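D-glycerate 2-kinase (Thermotoga maritima, PDB 2B8N) catalyses the magnesium- and ATP-dependent phosphorylation of D-glycerate to 2-phosphoglycerate, a step in the degradation of serine. Local coordinates at residues M303-V306 with D310-L313. Sequence-based numbering, arbitrary orientation.
Sequences MKEV and DRPL
E305 and R311 form a salt bridge at the C-terminal end of helix 292-309. A single carboxylate oxygen takes both bonds. R311 NH2 lies 2.6 Å from E305 OE2, nearly along the C-O axis. R311 NE reaches the same E305 OE2 at 2.8 Å, on its anti lone pair. The guanidinium thus binds side-on, with its NE edge. The carboxylate and guanidinium planes are only 8° apart, so the two groups are nearly coplanar and meet edge to edge. E305 starts with CG anti to the backbone N (chi1 -159°), then bends at chi2, which turns the carboxylate toward the arginine. R311 also bends at chi2, and its CG packs at 4.0 Å from E305 CG. With an alanine here instead of E305, the R311 guanidinium would probably lose its carboxylate partner and be freer to turn.

D310 N donates to V306 O at 2.9 Å. This i to i+4 bond continues the helical pattern to the first residue past the helix. The D310 carboxylate turns elsewhere, to a salt bridge with K315. V306 is buried. The peptide bond before P312 is cis, and P312 CD lies against V306 CG2 at 3.9 Å. V306 CG2 also touches L313 O. V306 on A317 and L313 on L319 pack the contact onto strand 317-323.

D310 has left-handed helical backbone angles, with phi 60°, and this ends the helix. Together with its bond to V306 O, it fits an alpha-L type C-cap. It is not a Schellman motif, since R311 N is about 4.4 Å from V306 O. The cap opens the return loop of a beta-alpha-beta crossover, in which helix 292-309 links the parallel neighbours 280-285 and 317-323 of the mixed sheet.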
HETATM    1  N   MSE A 303     -18.649  11.439 -15.343  1.00 25.61           N
HETATM    2  CA  MSE A 303     -20.000  11.261 -14.784  1.00 26.45           C
HETATM    3  C   MSE A 303     -21.063  12.095 -15.541  1.00 26.25           C
HETATM    4  O   MSE A 303     -22.191  11.634 -15.753  1.00 23.92           O
HETATM    5  CB  MSE A 303     -20.016  11.565 -13.279  1.00 24.17           C
HETATM    6  CG  MSE A 303     -19.141  10.565 -12.505  1.00 30.65           C
HETATM    7 SE   MSE A 303     -18.785  10.946 -10.638  1.00 26.50          SE
HETATM    8  CE  MSE A 303     -20.530  10.916  -9.969  1.00 31.13           C
ATOM      9  N   LYS A 304     -20.687  13.308 -15.961  1.00 27.18           N
ATOM     10  CA  LYS A 304     -21.587  14.174 -16.719  1.00 26.82           C
ATOM     11  C   LYS A 304     -21.837  13.593 -18.110  1.00 26.64           C
ATOM     12  O   LYS A 304     -22.933  13.718 -18.657  1.00 25.33           O
ATOM     13  CB  LYS A 304     -21.037  15.598 -16.835  1.00 27.27           C
ATOM     14  CG  LYS A 304     -20.735  16.305 -15.490  1.00 27.58           C
ATOM     15  CD  LYS A 304     -20.716  17.808 -15.645  1.00 26.41           C
ATOM     16  CE  LYS A 304     -19.467  18.450 -15.114  1.00 30.33           C
ATOM     17  NZ  LYS A 304     -19.135  19.690 -15.907  1.00 33.67           N
ATOM     18  N   GLU A 305     -20.830  12.938 -18.675  1.00 25.37           N
ATOM     19  CA  GLU A 305     -21.023  12.313 -19.969  1.00 25.73           C
ATOM     20  C   GLU A 305     -22.057  11.188 -19.863  1.00 26.54           C
ATOM     21  O   GLU A 305     -22.945  11.061 -20.711  1.00 27.65           O
ATOM     22  CB  GLU A 305     -19.699  11.791 -20.517  1.00 24.94           C
ATOM     23  CG  GLU A 305     -19.686  11.575 -22.034  1.00 24.65           C
ATOM     24  CD  GLU A 305     -19.846  12.852 -22.859  1.00 28.16           C
ATOM     25  OE1 GLU A 305     -19.631  13.985 -22.334  1.00 29.09           O
ATOM     26  OE2 GLU A 305     -20.195  12.702 -24.053  1.00 22.97           O
ATOM     27  N   VAL A 306     -21.936  10.384 -18.819  1.00 26.32           N
ATOM     28  CA  VAL A 306     -22.870   9.289 -18.579  1.00 25.85           C
ATOM     29  C   VAL A 306     -24.255   9.841 -18.313  1.00 26.65           C
ATOM     30  O   VAL A 306     -25.239   9.374 -18.891  1.00 28.75           O
ATOM     31  CB  VAL A 306     -22.445   8.440 -17.376  1.00 24.38           C
ATOM     32  CG1 VAL A 306     -23.599   7.598 -16.875  1.00 24.16           C
ATOM     33  CG2 VAL A 306     -21.243   7.558 -17.758  1.00 23.36           C
ATOM     34  N   ASP A 310     -25.174   9.262 -21.816  1.00 26.79           N
ATOM     35  CA  ASP A 310     -25.274   7.821 -21.671  1.00 27.64           C
ATOM     36  C   ASP A 310     -24.094   7.075 -22.294  1.00 27.88           C
ATOM     37  O   ASP A 310     -24.251   5.977 -22.829  1.00 28.83           O
ATOM     38  CB  ASP A 310     -26.608   7.322 -22.253  1.00 26.88           C
ATOM     39  CG  ASP A 310     -27.359   6.439 -21.304  1.00 27.53           C
ATOM     40  OD1 ASP A 310     -27.141   6.527 -20.078  1.00 31.80           O
ATOM     41  OD2 ASP A 310     -28.183   5.659 -21.787  1.00 32.41           O
ATOM     42  N   ARG A 311     -22.910   7.661 -22.188  1.00 27.96           N
ATOM     43  CA  ARG A 311     -21.683   6.975 -22.558  1.00 27.69           C
ATOM     44  C   ARG A 311     -20.599   7.562 -21.665  1.00 28.02           C
ATOM     45  O   ARG A 311     -20.767   8.670 -21.164  1.00 28.15           O
ATOM     46  CB  ARG A 311     -21.402   7.183 -24.052  1.00 28.06           C
ATOM     47  CG  ARG A 311     -20.842   8.546 -24.400  1.00 30.87           C
ATOM     48  CD  ARG A 311     -21.441   9.159 -25.643  1.00 26.17           C
ATOM     49  NE  ARG A 311     -21.186  10.609 -25.625  1.00 34.22           N
ATOM     50  CZ  ARG A 311     -21.255  11.424 -26.680  1.00 25.90           C
ATOM     51  NH1 ARG A 311     -21.584  10.963 -27.874  1.00 12.80           N
ATOM     52  NH2 ARG A 311     -21.008  12.722 -26.531  1.00 27.18           N
ATOM     53  N   PRO A 312     -19.497   6.830 -21.424  1.00 28.73           N
ATOM     54  CA  PRO A 312     -19.103   5.524 -21.919  1.00 29.42           C
ATOM     55  C   PRO A 312     -19.876   4.355 -21.303  1.00 30.02           C
ATOM     56  O   PRO A 312     -19.657   3.230 -21.711  1.00 31.47           O
ATOM     57  CB  PRO A 312     -17.620   5.464 -21.526  1.00 30.03           C
ATOM     58  CG  PRO A 312     -17.553   6.199 -20.282  1.00 25.52           C
ATOM     59  CD  PRO A 312     -18.482   7.362 -20.496  1.00 28.04           C
ATOM     60  N   LEU A 313     -20.754   4.614 -20.331  1.00 30.14           N
ATOM     61  CA  LEU A 313     -21.693   3.593 -19.819  1.00 28.81           C
ATOM     62  C   LEU A 313     -23.114   4.154 -19.817  1.00 28.87           C
ATOM     63  O   LEU A 313     -23.306   5.365 -19.671  1.00 29.11           O
ATOM     64  CB  LEU A 313     -21.359   3.171 -18.390  1.00 27.92           C
ATOM     65  CG  LEU A 313     -20.067   2.432 -18.055  1.00 28.42           C
ATOM     66  CD1 LEU A 313     -19.791   2.547 -16.557  1.00 32.76           C
ATOM     67  CD2 LEU A 313     -20.118   0.997 -18.454  1.00 24.82           C
TER